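Local coordinates for phosphatidylethanolamine-binding protein (Plasmodium vivax, PDB 2GZQ), which probably binds phosphatidylethanolamine or similar phospholipid head groups, at residues A[95-101]-A[168-173]. Where two conformers were deposited one is given. Numbering follows the deposited sequence.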
loop_
_atom_site.group_PDB
_atom_site.type_symbol
_atom_site.label_atom_id
_atom_site.label_comp_id
_atom_site.label_asym_id
_atom_site.label_seq_id
_atom_site.Cartn_x
_atom_site.Cartn_y
_atom_site.Cartn_z
ATOM N N ASP A 95 14.624 -7.095 -7.431
ATOM C CA ASP A 95 14.648 -8.494 -7.057
ATOM C C ASP A 95 13.826 -8.801 -5.818
ATOM O O ASP A 95 13.457 -9.958 -5.590
ATOM C CB ASP A 95 16.089 -8.932 -6.785
ATOM C CG ASP A 95 16.946 -8.988 -8.034
ATOM O OD1 ASP A 95 16.398 -8.936 -9.154
ATOM O OD2 ASP A 95 18.182 -9.098 -7.883
ATOM N N GLY A 96 13.557 -7.788 -5.017
ATOM C CA GLY A 96 12.736 -7.932 -3.812
ATOM C C GLY A 96 11.279 -7.506 -3.950
ATOM O O GLY A 96 10.544 -7.493 -2.955
ATOM N N ARG A 97 10.864 -7.197 -5.181
ATOM C CA ARG A 97 9.449 -6.795 -5.512
ATOM C C ARG A 97 8.521 -7.872 -4.885
ATOM O O ARG A 97 8.706 -9.063 -5.169
ATOM C CB ARG A 97 9.235 -6.815 -7.068
ATOM C CG ARG A 97 7.748 -6.538 -7.534
ATOM C CD ARG A 97 7.679 -6.397 -9.009
ATOM N NE ARG A 97 8.376 -5.194 -9.443
ATOM C CZ ARG A 97 8.563 -4.828 -10.705
ATOM N NH1 ARG A 97 8.100 -5.571 -11.691
ATOM N NH2 ARG A 97 9.201 -3.696 -10.965
ATOM N N ASP A 98 7.452 -7.538 -4.172
ATOM C CA ASP A 98 7.134 -6.236 -3.562
ATOM C C ASP A 98 7.721 -6.190 -2.159
ATOM O O ASP A 98 7.532 -7.115 -1.367
ATOM C CB ASP A 98 5.624 -6.105 -3.395
ATOM C CG ASP A 98 4.877 -5.953 -4.704
ATOM O OD1 ASP A 98 5.476 -5.448 -5.668
ATOM O OD2 ASP A 98 3.670 -6.293 -4.735
ATOM N N TYR A 99 8.404 -5.119 -1.800
ATOM C CA TYR A 99 8.779 -4.896 -0.398
ATOM C C TYR A 99 7.585 -4.301 0.322
ATOM O O TYR A 99 7.028 -3.298 -0.132
ATOM C CB TYR A 99 9.994 -3.967 -0.327
ATOM C CG TYR A 99 10.563 -3.802 1.060
ATOM C CD1 TYR A 99 11.624 -4.575 1.490
ATOM C CD2 TYR A 99 10.000 -2.931 1.936
ATOM C CE1 TYR A 99 12.132 -4.422 2.782
ATOM C CE2 TYR A 99 10.496 -2.786 3.236
ATOM C CZ TYR A 99 11.559 -3.535 3.625
ATOM O OH TYR A 99 12.028 -3.380 4.924
ATOM N N VAL A 100 7.180 -4.904 1.434
ATOM C CA VAL A 100 6.023 -4.422 2.154
ATOM C C VAL A 100 6.405 -3.561 3.365
ATOM O O VAL A 100 6.984 -4.036 4.335
ATOM C CB VAL A 100 5.015 -5.559 2.485
ATOM C CG1 VAL A 100 5.662 -6.682 3.245
ATOM C CG2 VAL A 100 3.781 -4.995 3.218
ATOM N N HIS A 101 6.077 -2.280 3.256
ATOM C CA HIS A 101 6.310 -1.315 4.303
ATOM C C HIS A 101 5.281 -1.334 5.419
ATOM O O HIS A 101 5.611 -0.940 6.552
ATOM C CB HIS A 101 6.356 0.078 3.670
ATOM C CG HIS A 101 7.561 0.288 2.832
ATOM N ND1 HIS A 101 8.800 0.491 3.377
ATOM C CD2 HIS A 101 7.745 0.262 1.489
ATOM C CE1 HIS A 101 9.701 0.590 2.408
ATOM N NE2 HIS A 101 9.081 0.458 1.248
ATOM N N THR A 168 9.030 -11.604 6.752
ATOM C CA THR A 168 10.012 -10.851 5.993
ATOM C C THR A 168 9.272 -9.820 5.161
ATOM O O THR A 168 8.181 -10.069 4.676
ATOM C CB THR A 168 10.904 -11.716 5.100
ATOM O OG1 THR A 168 11.834 -10.846 4.425
ATOM C CG2 THR A 168 10.123 -12.547 4.118
ATOM N N ARG A 169 9.843 -8.633 5.002
ATOM C CA ARG A 169 9.206 -7.637 4.156
ATOM C C ARG A 169 9.585 -7.769 2.688
ATOM O O ARG A 169 8.929 -7.202 1.837
ATOM C CB ARG A 169 9.463 -6.246 4.720
ATOM C CG ARG A 169 8.812 -6.092 6.075
ATOM C CD ARG A 169 9.339 -4.923 6.868
ATOM N NE ARG A 169 8.645 -4.819 8.151
ATOM C CZ ARG A 169 7.540 -4.117 8.362
ATOM N NH1 ARG A 169 6.980 -3.395 7.393
ATOM N NH2 ARG A 169 6.987 -4.133 9.564
ATOM N N VAL A 170 10.611 -8.550 2.389
ATOM C CA VAL A 170 11.056 -8.771 1.026
ATOM C C VAL A 170 10.123 -9.767 0.351
ATOM O O VAL A 170 9.708 -10.767 0.969
ATOM C CB VAL A 170 12.522 -9.272 1.051
ATOM C CG1 VAL A 170 13.028 -9.616 -0.326
ATOM C CG2 VAL A 170 13.424 -8.222 1.725
ATOM N N LYS A 171 9.763 -9.500 -0.910
ATOM C CA LYS A 171 8.853 -10.416 -1.637
ATOM C C LYS A 171 7.580 -10.686 -0.824
ATOM O O LYS A 171 7.058 -11.809 -0.759
ATOM C CB LYS A 171 9.554 -11.723 -2.032
ATOM C CG LYS A 171 10.658 -11.574 -3.037
ATOM C CD LYS A 171 11.337 -12.928 -3.319
ATOM C CE LYS A 171 12.577 -12.811 -4.138
ATOM N NZ LYS A 171 13.185 -14.171 -4.277
ATOM N N PHE A 172 7.068 -9.632 -0.204
ATOM C CA PHE A 172 5.791 -9.613 0.478
ATOM C C PHE A 172 5.610 -10.830 1.385
ATOM O O PHE A 172 4.720 -11.655 1.210
ATOM C CB PHE A 172 4.624 -9.406 -0.492
ATOM C CG PHE A 172 3.450 -8.705 0.125
ATOM C CD1 PHE A 172 2.643 -9.333 1.054
ATOM C CD2 PHE A 172 3.191 -7.377 -0.162
ATOM C CE1 PHE A 172 1.571 -8.668 1.633
ATOM C CE2 PHE A 172 2.125 -6.703 0.442
ATOM C CZ PHE A 172 1.314 -7.349 1.330
ATOM N N ASN A 173 6.496 -10.942 2.356
ATOM C CA ASN A 173 6.449 -12.043 3.316
ATOM C C ASN A 173 6.446 -13.385 2.652
ATOM O O ASN A 173 5.761 -14.313 3.063
ATOM C CB ASN A 173 5.273 -11.941 4.274
ATOM C CG ASN A 173 5.464 -12.840 5.472
ATOM O OD1 ASN A 173 6.597 -13.004 5.907
ATOM N ND2 ASN A 173 4.380 -13.501 5.961
#
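Main-chain polar groups outside regular sheets and helices can be satisfied by an irregular neighbour, and the packing of 95-101 against 168-173 illustrates how a loop and the helical turn that follows it can supply partners. Three main-chain hydrogen bonds join the segments: K171 N gives to G96 O (3.0 Å), F172 N to D98 O (2.8 Å), and V100 N to R169 O (2.9 Å). K171 N also lies 3.3 Å from D98 O, but at too poor an angle to bond, whereas Y99 CA makes a CA-H...O contact to R169 O at 3.2 Å. From K171 to N173 phi and psi are all positive, the conformation of a left-handed helix, consistent with the left-handed helix proposed to belong to a functional motif in this protein; here it packs beside the start of strand 99-107, just after the cis peptide that precedes D98. R169 then reaches along that strand: its NH1 donates to V100 O (3.1 Å) and weakly to H101 O (2.9 Å), while NE forms a salt bridge with E164 and NH2 bonds to P125 O. Within 168-173, T168 N is taken by N173 OD1 at 2.9 Å. D98 turns its carboxylate to A178 N, and N173 ND2 serves G157 O. Two CH-pi contacts add apolar packing, R169 CB lying 3.8 Å from the Y99 ring centroid and V100 CB 4.0 Å from that of F172.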